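Long-range contacts in galactose mutarotase-like protein (PDB 3OS7), which probably binds carbohydrates and may interconvert the anomers of an aldose sugar, as aldose 1-epimerases do: residues Lys48-Leu53 and Leu336-Met341; Val190-Gly195 and Ala264-Ala269; Gly27-Ile32 and Glu42-Asn47; Asn200-Ile205 and Gly237-Ser242; Tyr72-Leu77 and Tyr184-Asn189. One frame throughout, in Å; residues are numbered along the deposited sequence.

Overall arrangement
Contact 3 comes first along the chain, as a hairpin of the small antiparallel sheet near the N-terminus, and contact 1 packs the last strand of that sheet, 50-51, against strand 329-340 at the C-terminus. Contacts 5, 2 and 4 all fall inside the long loop that contact 1 closes, with contact 4 nested within contact 2. Contacts 1 and 2 have centres about 8 Å apart and touch, as do contacts 1 and 3 (about 9 Å) and 2 and 4 (about 9 Å). The centres of these four lie about 18-19 Å from that of the chain, the centre of contact 5 about 5 Å. Contact 5 holds H185, bonded to a tartrate probably from the crystallisation liquor, which may mark the sugar pocket.

Contact 1. Residues Lys48-Leu53 and Leu336-Met341; sequences KGVTIL and LYIENM
V50 and I338 face each other with CA atoms 8.2 Å apart, on segments that run roughly antiparallel (152° between their directions) and share no hydrogen bond, so they meet through side chains. I338 on strand 329-340 is the central residue. Its CD1 and V50 CG1 come tip to tip at 3.5 Å, tighter than ordinary van der Waals contact; V50 CG1 is set there by a chi1 of 171°, anti to the backbone N. I52 slides past I338 in the opposite direction and lays its CD1 against I338 CG1 at 3.9 Å. Further along, L53 CD2 meets L336 CD1 at 4.2 Å as the two leucines cross obliquely, and L43 of strand 39-45 touches I52, L53 and L336 alike. At the other end K48, extended beyond CG, runs past I338 with its CD 4.2 Å from I338 CG2. Its ammonium does not bond I338 directly: K48 NZ donates to a water at 3.0 Å, and this water donates to N340 OD1 at 2.6 Å. G49 and V50, both opposite D45, form a G1 beta bulge, with G49 at positive phi. The contact thus grades from a buried aliphatic interface between the N-terminal five-stranded sheet and the C-terminal strand to a hydrated polar rim. Cohesion comes from close carbon packing in the interior, while at the edge a water bridges lysine and asparagine.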
# COMPACT_ATOMS: atom_id res chain seq x y z
N LYS A 48 18.67 -14.99 -3.62
CA LYS A 48 18.97 -13.95 -4.61
C LYS A 48 19.59 -12.72 -3.98
O LYS A 48 20.06 -11.84 -4.68
CB LYS A 48 17.71 -13.57 -5.38
CG LYS A 48 17.17 -14.67 -6.27
CD LYS A 48 16.02 -14.15 -7.11
CE LYS A 48 15.40 -15.25 -7.97
NZ LYS A 48 14.41 -14.67 -8.94
N GLY A 49 19.58 -12.65 -2.65
CA GLY A 49 20.08 -11.50 -1.94
C GLY A 49 19.20 -10.27 -2.06
O GLY A 49 19.69 -9.14 -1.97
N VAL A 50 17.90 -10.47 -2.27
CA VAL A 50 16.98 -9.35 -2.52
C VAL A 50 16.08 -9.20 -1.31
O VAL A 50 15.55 -10.20 -0.80
CB VAL A 50 16.14 -9.56 -3.78
CG1 VAL A 50 15.05 -8.50 -3.89
CG2 VAL A 50 17.04 -9.56 -5.03
N THR A 51 15.96 -7.96 -0.82
CA THR A 51 14.97 -7.63 0.19
C THR A 51 14.12 -6.48 -0.34
O THR A 51 14.61 -5.36 -0.56
CB THR A 51 15.56 -7.35 1.60
OG1 THR A 51 14.51 -6.94 2.47
CG2 THR A 51 16.64 -6.30 1.57
N ILE A 52 12.85 -6.76 -0.57
CA ILE A 52 11.97 -5.83 -1.30
C ILE A 52 11.45 -4.67 -0.46
O ILE A 52 11.44 -3.52 -0.89
CB ILE A 52 10.78 -6.58 -1.88
CG1 ILE A 52 11.25 -7.60 -2.92
CG2 ILE A 52 9.73 -5.59 -2.46
CD1 ILE A 52 10.11 -8.46 -3.49
N LEU A 53 10.94 -4.97 0.72
CA LEU A 53 10.21 -4.00 1.53
C LEU A 53 11.10 -3.38 2.60
O LEU A 53 11.91 -4.07 3.24
CB LEU A 53 9.00 -4.63 2.25
CG LEU A 53 7.90 -5.18 1.33
CD1 LEU A 53 6.89 -6.07 2.07
CD2 LEU A 53 7.23 -4.03 0.54
N LEU A 336 3.74 -9.04 -5.45
CA LEU A 336 5.11 -8.56 -5.39
C LEU A 336 6.02 -9.76 -5.69
O LEU A 336 5.89 -10.81 -5.08
CB LEU A 336 5.42 -8.04 -3.99
CG LEU A 336 4.91 -6.67 -3.63
CD1 LEU A 336 5.11 -6.43 -2.11
CD2 LEU A 336 5.66 -5.61 -4.44
N TYR A 337 6.94 -9.59 -6.63
CA TYR A 337 7.86 -10.66 -7.02
C TYR A 337 9.12 -10.08 -7.63
O TYR A 337 9.19 -8.90 -7.96
CB TYR A 337 7.20 -11.64 -8.02
CG TYR A 337 6.47 -11.04 -9.21
CD1 TYR A 337 5.15 -10.63 -9.08
CD2 TYR A 337 7.06 -10.96 -10.48
CE1 TYR A 337 4.45 -10.10 -10.16
CE2 TYR A 337 6.37 -10.46 -11.56
CZ TYR A 337 5.06 -10.02 -11.39
OH TYR A 337 4.32 -9.51 -12.44
N ILE A 338 10.10 -10.95 -7.79
CA ILE A 338 11.41 -10.58 -8.35
C ILE A 338 11.58 -11.34 -9.65
O ILE A 338 11.19 -12.52 -9.76
CB ILE A 338 12.55 -11.01 -7.37
CG1 ILE A 338 12.32 -10.43 -5.98
CG2 ILE A 338 13.94 -10.61 -7.92
CD1 ILE A 338 13.05 -11.18 -4.84
N GLU A 339 12.17 -10.69 -10.65
CA GLU A 339 12.46 -11.41 -11.90
C GLU A 339 13.76 -10.94 -12.51
O GLU A 339 14.27 -9.85 -12.16
CB GLU A 339 11.27 -11.31 -12.88
CG GLU A 339 10.96 -9.94 -13.32
CD GLU A 339 9.73 -9.80 -14.22
OE1 GLU A 339 8.80 -10.62 -14.20
OE2 GLU A 339 9.71 -8.78 -14.96
N ASN A 340 14.32 -11.78 -13.37
CA ASN A 340 15.53 -11.44 -14.11
C ASN A 340 15.19 -10.47 -15.19
O ASN A 340 14.10 -10.53 -15.72
CB ASN A 340 16.15 -12.69 -14.75
CG ASN A 340 16.64 -13.68 -13.75
OD1 ASN A 340 16.94 -13.32 -12.61
ND2 ASN A 340 16.70 -14.95 -14.14
N MSE A 341 16.10 -9.57 -15.51
CA MSE A 341 15.90 -8.66 -16.64
C MSE A 341 16.56 -9.24 -17.88
O MSE A 341 17.39 -10.15 -17.80
OXT MSE A 341 16.29 -8.79 -19.00
CB MSE A 341 16.50 -7.29 -16.32
CG MSE A 341 15.84 -6.60 -15.15
SE MSE A 341 16.61 -4.93 -14.65
CE MSE A 341 16.71 -4.03 -16.40
O HOH W 1 15.73 -12.43 -10.43

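Contact 2. Residues Val190-Gly195 and Ala264-Ala269; sequences VPFIEG and ACIEDA. With EDO (1,2-ethanediol), chain I.
V190 touches I266 first, its CG2 lying 4.3 Å from I266 CD1, just where the chain leaves strand 178-189 for a loop. The peptide bond from V190 to P191 is cis, a kink that precedes the main element of the contact, the ring of F192. The side chains of F192 and I266 slide past each other in opposite directions. I266 CG2 meets the ring edge in its plane, 3.7 Å from F192 CE2, and the same CE2 lies 3.6 Å from I266 O. At the ring's far end F192 CZ packs on D268 CB at 3.8 Å, with ring and carboxylate planes turned 75° apart. One water lies 3.1 Å above the F192 ring plane, over its centre; it accepts from F192 N at 3.0 Å and donates to D268 OD2 at 2.8 Å. F192 is backbone-bonded to T51 and packs on V50, V275 and T273, which places the loop between the N-terminal sheet and strands 263-268 and 273-279. I193, in one of its two conformers, crosses D268 at about a right angle, with I193 CG2 3.8 Å from D268 OD2. E194 OE1 accepts a bond from an ethanediol, probably a crystallisation additive. The buried D268 carboxylate is met by the hydroxyls of S270 and S196 and by water, with a weak bond from K271 N, surroundings consistent with an ionised group.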
# COMPACT_ATOMS: atom_id res chain seq x y z
N VAL A 190 15.36 1.00 -1.91
CA VAL A 190 16.05 1.44 -3.12
C VAL A 190 17.48 1.86 -2.71
O VAL A 190 17.68 2.96 -2.23
CB VAL A 190 15.32 2.63 -3.80
CG1 VAL A 190 16.02 3.02 -5.08
CG2 VAL A 190 13.82 2.32 -4.07
N PRO A 191 18.48 0.98 -2.87
CA PRO A 191 18.49 -0.30 -3.54
C PRO A 191 17.88 -1.44 -2.71
O PRO A 191 17.78 -1.35 -1.49
CB PRO A 191 19.99 -0.55 -3.76
CG PRO A 191 20.60 -0.02 -2.56
CD PRO A 191 19.82 1.26 -2.28
N PHE A 192 17.58 -2.52 -3.39
CA PHE A 192 16.99 -3.71 -2.78
C PHE A 192 17.95 -4.91 -2.76
O PHE A 192 17.59 -6.00 -2.32
CB PHE A 192 15.68 -4.06 -3.48
CG PHE A 192 15.79 -4.19 -4.99
CD1 PHE A 192 16.41 -5.27 -5.56
CD2 PHE A 192 15.23 -3.23 -5.84
CE1 PHE A 192 16.50 -5.40 -6.93
CE2 PHE A 192 15.34 -3.36 -7.21
CZ PHE A 192 15.95 -4.45 -7.75
N ILE A 193 19.19 -4.70 -3.22
CA ILE A 193 20.20 -5.74 -3.20
C ILE A 193 21.52 -5.15 -2.73
O ILE A 193 21.78 -3.97 -2.94
CB ILE A 193 20.30 -6.42 -4.60
CG1 ILE A 193 21.22 -7.64 -4.56
CG2 ILE A 193 20.75 -5.41 -5.68
CD1 ILE A 193 20.89 -8.67 -5.61
N GLU A 194 22.33 -5.96 -2.05
CA GLU A 194 23.66 -5.51 -1.59
C GLU A 194 24.62 -5.36 -2.77
O GLU A 194 24.49 -6.01 -3.81
CB GLU A 194 24.24 -6.50 -0.57
CG GLU A 194 24.92 -5.82 0.59
CD GLU A 194 23.92 -5.24 1.58
OE1 GLU A 194 23.32 -4.18 1.27
OE2 GLU A 194 23.75 -5.86 2.66
N GLY A 195 25.60 -4.48 -2.61
CA GLY A 195 26.59 -4.25 -3.65
C GLY A 195 26.04 -3.44 -4.81
O GLY A 195 26.54 -3.52 -5.94
N ALA A 264 3.82 -1.13 -10.97
CA ALA A 264 5.13 -0.51 -10.96
C ALA A 264 6.21 -1.55 -10.96
O ALA A 264 6.00 -2.72 -10.63
CB ALA A 264 5.27 0.46 -9.73
N CYS A 265 7.41 -1.11 -11.31
CA CYS A 265 8.58 -1.91 -11.09
C CYS A 265 9.78 -1.06 -10.80
O CYS A 265 9.81 0.12 -11.12
CB CYS A 265 8.85 -2.88 -12.24
SG CYS A 265 9.48 -2.14 -13.75
N ILE A 266 10.75 -1.69 -10.13
CA ILE A 266 12.02 -1.06 -9.77
C ILE A 266 13.10 -1.94 -10.38
O ILE A 266 13.20 -3.12 -10.05
CB ILE A 266 12.23 -0.96 -8.26
CG1 ILE A 266 11.02 -0.34 -7.56
CG2 ILE A 266 13.54 -0.18 -7.94
CD1 ILE A 266 11.12 -0.35 -5.99
N GLU A 267 13.86 -1.37 -11.31
CA GLU A 267 14.87 -2.09 -12.09
C GLU A 267 16.25 -1.65 -11.62
O GLU A 267 16.54 -0.46 -11.54
CB GLU A 267 14.75 -1.78 -13.59
CG GLU A 267 13.52 -2.44 -14.25
CD GLU A 267 13.38 -2.16 -15.72
OE1 GLU A 267 14.24 -1.46 -16.29
OE2 GLU A 267 12.41 -2.68 -16.31
N ASP A 268 17.09 -2.64 -11.33
CA ASP A 268 18.52 -2.45 -11.10
C ASP A 268 19.27 -3.24 -12.18
O ASP A 268 19.58 -4.43 -12.02
CB ASP A 268 18.89 -2.92 -9.70
CG ASP A 268 20.29 -2.54 -9.32
OD1 ASP A 268 21.10 -2.31 -10.25
OD2 ASP A 268 20.56 -2.48 -8.09
N ALA A 269 19.51 -2.57 -13.29
CA ALA A 269 20.20 -3.15 -14.42
C ALA A 269 21.58 -3.68 -14.02
O ALA A 269 21.99 -4.73 -14.48
CB ALA A 269 20.29 -2.10 -15.63
C1 EDO I . 18.52 -3.06 1.30
O1 EDO I . 18.71 -3.06 2.71
C2 EDO I . 19.88 -3.14 0.63
O2 EDO I . 20.40 -4.45 0.82
O HOH W 2 18.53 -2.70 -6.23

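Contact 3. Residues Gly27-Ile32 and Glu42-Asn47; sequences GYEALI and ELKDTN
E29 and K44 form one of two hydrogen-bonded pairs (the other is L31-E42) in this antiparallel ladder, whose strand axes run at 169°. E29 N donates to K44 O at 2.9 Å, and K44 N returns a bond to E29 O at 2.8 Å. L31 N reaches E42 O at 3.1 Å. Between these rungs A30 and L43 are a non-hydrogen-bonded pair; here CA-H...O contacts join A30 CA to E42 O and L43 CA to E29 O. The backbone N of E42 is buried without a partner. Strands 28-33 and 39-45 make a beta hairpin in the middle of the five-stranded N-terminal sheet, flanked by strands 18-25 and 50-51. Apolar contacts gather on the side of A30 and L43: L43 CD1 lies 4.1 Å from Y28 CD2 and also touches A30 CB. This side packs on L159 and strand 329-340, where Y28 OH is hydrogen-bonded to I338 N. The other face carries E29, K44 and E42, with L31 among them, its CB meeting E42 CB. E29 and K44 lie side by side, pointing the same way, with K44 CE 3.9 Å from E29 OE2. Their charged ends, E29 OE2 and K44 NZ, stay 4.2 Å apart, an attraction beyond salt-bridge range. Polar groups at the open end gather round water. One water accepts from T46 N at 2.8 Å and another from N47 N at 3.0 Å, both lying close to G27 O, while D45 OD1 bonds K48 N.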
# COMPACT_ATOMS: atom_id res chain seq x y z
N GLY A 27 11.26 -20.08 -1.90
CA GLY A 27 12.45 -19.24 -1.84
C GLY A 27 12.26 -17.84 -1.26
O GLY A 27 13.25 -17.13 -1.02
N TYR A 28 11.01 -17.44 -1.05
CA TYR A 28 10.71 -16.17 -0.40
C TYR A 28 10.45 -16.36 1.10
O TYR A 28 10.05 -17.43 1.54
CB TYR A 28 9.46 -15.54 -1.00
CG TYR A 28 9.58 -15.05 -2.44
CD1 TYR A 28 9.34 -15.91 -3.52
CD2 TYR A 28 9.89 -13.72 -2.71
CE1 TYR A 28 9.44 -15.45 -4.84
CE2 TYR A 28 10.01 -13.27 -4.01
CZ TYR A 28 9.77 -14.13 -5.07
OH TYR A 28 9.87 -13.64 -6.36
N GLU A 29 10.68 -15.30 1.87
CA GLU A 29 10.33 -15.25 3.27
C GLU A 29 9.75 -13.86 3.59
O GLU A 29 10.26 -12.84 3.10
CB GLU A 29 11.57 -15.51 4.12
CG GLU A 29 11.32 -15.51 5.62
CD GLU A 29 12.58 -15.79 6.42
OE1 GLU A 29 13.40 -16.61 5.94
OE2 GLU A 29 12.73 -15.17 7.50
N ALA A 30 8.68 -13.84 4.38
CA ALA A 30 8.00 -12.63 4.80
C ALA A 30 7.82 -12.57 6.33
O ALA A 30 7.87 -13.60 7.02
CB ALA A 30 6.65 -12.48 4.13
N LEU A 31 7.58 -11.37 6.82
CA LEU A 31 7.34 -11.15 8.25
C LEU A 31 6.17 -10.19 8.36
O LEU A 31 6.21 -9.11 7.80
CB LEU A 31 8.59 -10.57 8.91
CG LEU A 31 8.46 -10.19 10.39
CD1 LEU A 31 8.07 -11.42 11.22
CD2 LEU A 31 9.80 -9.58 10.84
N ILE A 32 5.13 -10.58 9.12
CA ILE A 32 3.99 -9.76 9.33
C ILE A 32 3.80 -9.47 10.83
O ILE A 32 4.07 -10.32 11.68
CB ILE A 32 2.71 -10.40 8.71
CG1 ILE A 32 1.54 -9.39 8.67
CG2 ILE A 32 2.29 -11.69 9.44
CD1 ILE A 32 0.32 -9.93 7.86
N GLU A 42 8.71 -7.20 5.98
CA GLU A 42 9.80 -7.81 5.26
C GLU A 42 9.30 -8.80 4.21
O GLU A 42 8.39 -9.55 4.48
CB GLU A 42 10.72 -8.55 6.25
CG GLU A 42 12.07 -8.84 5.64
CD GLU A 42 13.06 -9.39 6.64
OE1 GLU A 42 12.70 -10.38 7.30
OE2 GLU A 42 14.17 -8.81 6.77
N LEU A 43 9.88 -8.74 3.02
CA LEU A 43 9.67 -9.73 1.96
C LEU A 43 11.00 -9.89 1.24
O LEU A 43 11.50 -8.93 0.62
CB LEU A 43 8.63 -9.28 0.95
CG LEU A 43 8.42 -10.25 -0.22
CD1 LEU A 43 7.89 -11.64 0.25
CD2 LEU A 43 7.53 -9.64 -1.28
N LYS A 44 11.62 -11.05 1.39
CA LYS A 44 12.96 -11.22 0.82
C LYS A 44 13.10 -12.55 0.10
O LYS A 44 12.29 -13.45 0.30
CB LYS A 44 14.01 -11.07 1.92
CG LYS A 44 13.88 -12.05 3.04
CD LYS A 44 14.79 -11.68 4.24
CE LYS A 44 14.82 -12.82 5.23
NZ LYS A 44 15.86 -12.62 6.27
N ASP A 45 14.13 -12.65 -0.71
CA ASP A 45 14.56 -13.93 -1.34
C ASP A 45 16.03 -14.05 -0.97
O ASP A 45 16.88 -13.43 -1.62
CB ASP A 45 14.34 -13.89 -2.86
CG ASP A 45 14.71 -15.24 -3.59
OD1 ASP A 45 15.69 -15.91 -3.21
OD2 ASP A 45 14.02 -15.61 -4.57
N THR A 46 16.33 -14.78 0.09
CA THR A 46 17.69 -14.76 0.64
C THR A 46 18.71 -15.33 -0.37
O THR A 46 19.83 -14.83 -0.45
CB THR A 46 17.78 -15.49 2.00
OG1 THR A 46 17.33 -16.84 1.85
CG2 THR A 46 16.91 -14.79 3.04
N ASN A 47 18.31 -16.32 -1.18
CA ASN A 47 19.24 -16.89 -2.17
C ASN A 47 19.58 -15.91 -3.31
O ASN A 47 20.63 -16.02 -3.91
CB ASN A 47 18.70 -18.19 -2.76
CG ASN A 47 18.76 -19.36 -1.76
OD1 ASN A 47 19.53 -19.35 -0.78
ND2 ASN A 47 17.95 -20.38 -2.02
O HOH W 3 14.21 -16.08 1.43
O HOH W 4 15.95 -18.07 -0.79

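Contact 4. Residues Asn200-Ile205 and Gly237-Ser242; sequences NCRVKI and GVAVAS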
# COMPACT_ATOMS: atom_id res chain seq x y z
N ASN A 200 21.46 3.33 -8.97
CA ASN A 200 21.34 2.27 -9.96
C ASN A 200 19.89 1.88 -10.23
O ASN A 200 19.64 1.07 -11.11
CB ASN A 200 22.10 1.03 -9.53
CG ASN A 200 23.58 1.28 -9.48
OD1 ASN A 200 24.03 2.30 -9.97
ND2 ASN A 200 24.32 0.38 -8.84
N CYS A 201 18.95 2.41 -9.45
CA CYS A 201 17.56 1.97 -9.54
C CYS A 201 16.70 2.91 -10.37
O CYS A 201 16.73 4.12 -10.17
CB CYS A 201 16.95 1.82 -8.17
SG CYS A 201 17.67 0.44 -7.25
N ARG A 202 15.89 2.32 -11.27
CA ARG A 202 14.92 3.08 -12.06
C ARG A 202 13.52 2.60 -11.74
O ARG A 202 13.29 1.39 -11.65
CB ARG A 202 15.15 2.88 -13.54
CG ARG A 202 16.55 3.19 -14.02
CD ARG A 202 16.76 4.66 -14.09
NE ARG A 202 17.84 5.00 -15.00
CZ ARG A 202 17.96 6.19 -15.59
NH1 ARG A 202 17.05 7.15 -15.36
NH2 ARG A 202 18.97 6.41 -16.43
N VAL A 203 12.59 3.53 -11.59
CA VAL A 203 11.19 3.20 -11.30
C VAL A 203 10.30 3.43 -12.55
O VAL A 203 10.33 4.49 -13.15
CB VAL A 203 10.62 3.98 -10.10
CG1 VAL A 203 9.13 3.66 -9.93
CG2 VAL A 203 11.38 3.57 -8.81
N LYS A 204 9.54 2.39 -12.94
CA LYS A 204 8.51 2.51 -13.99
C LYS A 204 7.15 2.33 -13.35
O LYS A 204 7.02 1.59 -12.38
CB LYS A 204 8.71 1.44 -15.07
CG LYS A 204 10.04 1.58 -15.80
CD LYS A 204 10.36 0.35 -16.63
CE LYS A 204 11.64 0.56 -17.42
NZ LYS A 204 11.88 -0.54 -18.37
N ILE A 205 6.17 3.05 -13.85
CA ILE A 205 4.81 3.01 -13.34
C ILE A 205 3.87 3.16 -14.52
O ILE A 205 4.08 4.03 -15.37
CB ILE A 205 4.50 4.16 -12.35
CG1 ILE A 205 5.51 4.24 -11.21
CG2 ILE A 205 3.06 4.01 -11.78
CD1 ILE A 205 5.37 5.53 -10.34
N GLY A 237 12.36 4.56 -17.17
CA GLY A 237 12.27 4.60 -15.72
C GLY A 237 12.88 5.85 -15.14
O GLY A 237 13.83 6.42 -15.70
N VAL A 238 12.32 6.30 -14.00
CA VAL A 238 12.76 7.49 -13.30
C VAL A 238 13.84 7.09 -12.25
O VAL A 238 13.67 6.12 -11.53
CB VAL A 238 11.58 8.19 -12.63
CG1 VAL A 238 12.05 9.26 -11.65
CG2 VAL A 238 10.64 8.81 -13.70
N ALA A 239 14.94 7.85 -12.20
CA ALA A 239 15.99 7.65 -11.17
C ALA A 239 15.46 8.27 -9.90
O ALA A 239 15.63 9.46 -9.65
CB ALA A 239 17.32 8.31 -11.60
N VAL A 240 14.76 7.46 -9.13
CA VAL A 240 13.95 7.94 -8.02
C VAL A 240 14.77 8.58 -6.91
O VAL A 240 14.26 9.38 -6.16
CB VAL A 240 13.06 6.79 -7.47
CG1 VAL A 240 13.92 5.65 -6.93
CG2 VAL A 240 12.12 7.27 -6.40
N ALA A 241 16.04 8.23 -6.82
CA ALA A 241 16.87 8.77 -5.74
C ALA A 241 17.50 10.12 -6.06
O ALA A 241 18.19 10.67 -5.21
CB ALA A 241 17.94 7.77 -5.37
N SER A 242 17.27 10.68 -7.24
CA SER A 242 18.03 11.87 -7.64
C SER A 242 17.50 13.17 -7.06
O SER A 242 18.25 14.11 -6.88
CB SER A 242 18.17 11.95 -9.17
OG SER A 242 16.92 11.85 -9.80
O HOH W 5 17.58 6.10 -8.42
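R202 folds its side chain over G237 where strand 201-213 meets the loop before strand 246-256. In one of its two conformers, R202 CB starts 4.0 Å from G237 CA, the chain bends at chi2 (-75°), and R202 CD comes 3.8 Å from G237 O. At the tip R202 NH1 gives G237 O a weak hydrogen bond, 3.3 Å long with an angle of 121°, and lies near A239 CB. R202 CB and V203 O, the latter 3.2 Å from G237 CA, close in on that alpha carbon, and the backbone angles leave a CB no room beside the preceding carbonyl O. K204 CG packs against G237 too, while its NZ ends in a salt bridge with E267. V203 and V238 form a single antiparallel bridge, V203 N to V238 O and V238 N to V203 O, both 2.8 Å. The loop then leaves the strand through an inverse gamma turn centred on A239 and a type I turn from A239 to S242. The bend brings V240 back to V203, CG1 of V240 meeting CG2 of V203 at 3.8 Å, beside I266 and I300 on the V203 side and A298 on the V240 side. Beside the turn, a water donates to C201 O at 2.8 Å and accepts from A241 N at 3.1 Å.

Contact 5. Residues Tyr72-Leu77 and Tyr184-Asn189; sequences YGLPVL and YHSAFN
Y184 lays its ring against V76, its antiparallel, non-hydrogen-bonded partner. V76 CA sits over one face in a CH-pi contact, 4.2 Å from the centroid and 28° off the normal, and V76 CB lies 3.7 Å from Y184 CE2. L74 O approaches the ring at its edge, and beyond the ring Y184 OH is hydrogen-bonded to T168. At H185 the backbone N donates to P75 O at 2.9 Å. H185 CB packs on P75 CG at 3.8 Å, while L77 CD1 lies at the edge of the imidazole, near its plane. H185 NE2 hydrogen-bonds a tartrate, and its ring meets that of H109. S186 follows with OG 3.5 Å from L74 CD2 and a hydrogen bond to Y277 OH. A187 N donates to G73 O at 2.9 Å, and its CB rests 3.8 Å from Y72 CA. The two backbone bonds and the P75 and L77 packing thus fix the base of a histidine whose tip faces a tartrate, probably from the crystallisation liquor, which may mark the sugar pocket of this aldose epimerase relative.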
# COMPACT_ATOMS: atom_id res chain seq x y z
N TYR A 72 7.24 1.97 6.53
CA TYR A 72 7.75 0.63 6.42
C TYR A 72 6.72 -0.35 5.82
O TYR A 72 5.51 -0.25 6.03
CB TYR A 72 8.13 0.08 7.80
CG TYR A 72 9.25 0.86 8.44
CD1 TYR A 72 10.57 0.64 8.05
CD2 TYR A 72 8.99 1.80 9.42
CE1 TYR A 72 11.63 1.38 8.64
CE2 TYR A 72 10.01 2.52 10.03
CZ TYR A 72 11.33 2.31 9.63
OH TYR A 72 12.34 3.03 10.23
N GLY A 73 7.25 -1.33 5.11
CA GLY A 73 6.45 -2.49 4.68
C GLY A 73 5.22 -2.15 3.84
O GLY A 73 5.28 -1.33 2.91
N LEU A 74 4.09 -2.79 4.19
CA LEU A 74 2.83 -2.64 3.45
C LEU A 74 1.74 -2.10 4.40
O LEU A 74 0.95 -2.87 4.96
CB LEU A 74 2.41 -3.98 2.85
CG LEU A 74 3.34 -4.62 1.81
CD1 LEU A 74 2.83 -5.97 1.36
CD2 LEU A 74 3.46 -3.68 0.60
N PRO A 75 1.71 -0.78 4.60
CA PRO A 75 0.70 -0.14 5.46
C PRO A 75 -0.62 0.05 4.74
O PRO A 75 -0.71 0.83 3.79
CB PRO A 75 1.32 1.23 5.77
CG PRO A 75 2.71 1.19 5.14
CD PRO A 75 2.63 0.22 4.04
N VAL A 76 -1.67 -0.59 5.23
CA VAL A 76 -2.99 -0.44 4.62
C VAL A 76 -3.68 0.86 5.05
O VAL A 76 -3.75 1.19 6.23
CB VAL A 76 -3.86 -1.69 4.84
CG1 VAL A 76 -4.22 -1.85 6.29
CG2 VAL A 76 -5.09 -1.67 3.94
N LEU A 77 -4.25 1.57 4.08
CA LEU A 77 -4.80 2.90 4.30
C LEU A 77 -6.30 2.90 4.07
O LEU A 77 -6.77 2.34 3.07
CB LEU A 77 -4.17 3.90 3.35
CG LEU A 77 -2.66 3.92 3.27
CD1 LEU A 77 -2.17 4.89 2.20
CD2 LEU A 77 -2.06 4.28 4.67
N TYR A 184 -2.53 1.65 -0.14
CA TYR A 184 -1.39 1.24 0.63
C TYR A 184 -0.29 2.28 0.54
O TYR A 184 -0.10 2.90 -0.49
CB TYR A 184 -0.81 -0.05 0.13
CG TYR A 184 -1.53 -1.28 0.61
CD1 TYR A 184 -2.63 -1.76 -0.06
CD2 TYR A 184 -1.08 -1.97 1.72
CE1 TYR A 184 -3.29 -2.87 0.39
CE2 TYR A 184 -1.71 -3.07 2.18
CZ TYR A 184 -2.81 -3.55 1.50
OH TYR A 184 -3.45 -4.68 1.96
N HIS A 185 0.45 2.42 1.63
CA HIS A 185 1.59 3.34 1.66
C HIS A 185 2.91 2.57 1.51
O HIS A 185 3.89 2.82 2.21
CB HIS A 185 1.54 4.09 2.97
CG HIS A 185 2.24 5.40 2.96
ND1 HIS A 185 3.60 5.51 2.80
CD2 HIS A 185 1.78 6.66 3.15
CE1 HIS A 185 3.95 6.79 2.88
NE2 HIS A 185 2.86 7.51 3.08
N SER A 186 2.94 1.67 0.53
CA SER A 186 3.98 0.65 0.44
C SER A 186 5.41 1.23 0.30
O SER A 186 5.67 2.07 -0.57
CB SER A 186 3.66 -0.24 -0.76
OG SER A 186 2.29 -0.63 -0.71
N ALA A 187 6.31 0.74 1.16
CA ALA A 187 7.67 1.28 1.30
C ALA A 187 8.72 0.29 0.79
O ALA A 187 8.87 -0.80 1.34
CB ALA A 187 7.94 1.62 2.78
N PHE A 188 9.41 0.70 -0.27
CA PHE A 188 10.37 -0.15 -0.98
C PHE A 188 11.82 0.25 -0.75
O PHE A 188 12.15 1.42 -0.81
CB PHE A 188 10.09 -0.09 -2.48
CG PHE A 188 8.80 -0.75 -2.86
CD1 PHE A 188 8.75 -2.11 -3.09
CD2 PHE A 188 7.62 -0.03 -2.93
CE1 PHE A 188 7.55 -2.73 -3.40
CE2 PHE A 188 6.44 -0.65 -3.23
CZ PHE A 188 6.42 -2.01 -3.46
N ASN A 189 12.66 -0.75 -0.58
CA ASN A 189 14.10 -0.55 -0.50
C ASN A 189 14.62 -0.11 -1.88
O ASN A 189 14.38 -0.77 -2.87
CB ASN A 189 14.80 -1.84 -0.08
CG ASN A 189 14.57 -2.18 1.37
OD1 ASN A 189 14.63 -1.32 2.26
ND2 ASN A 189 14.33 -3.46 1.63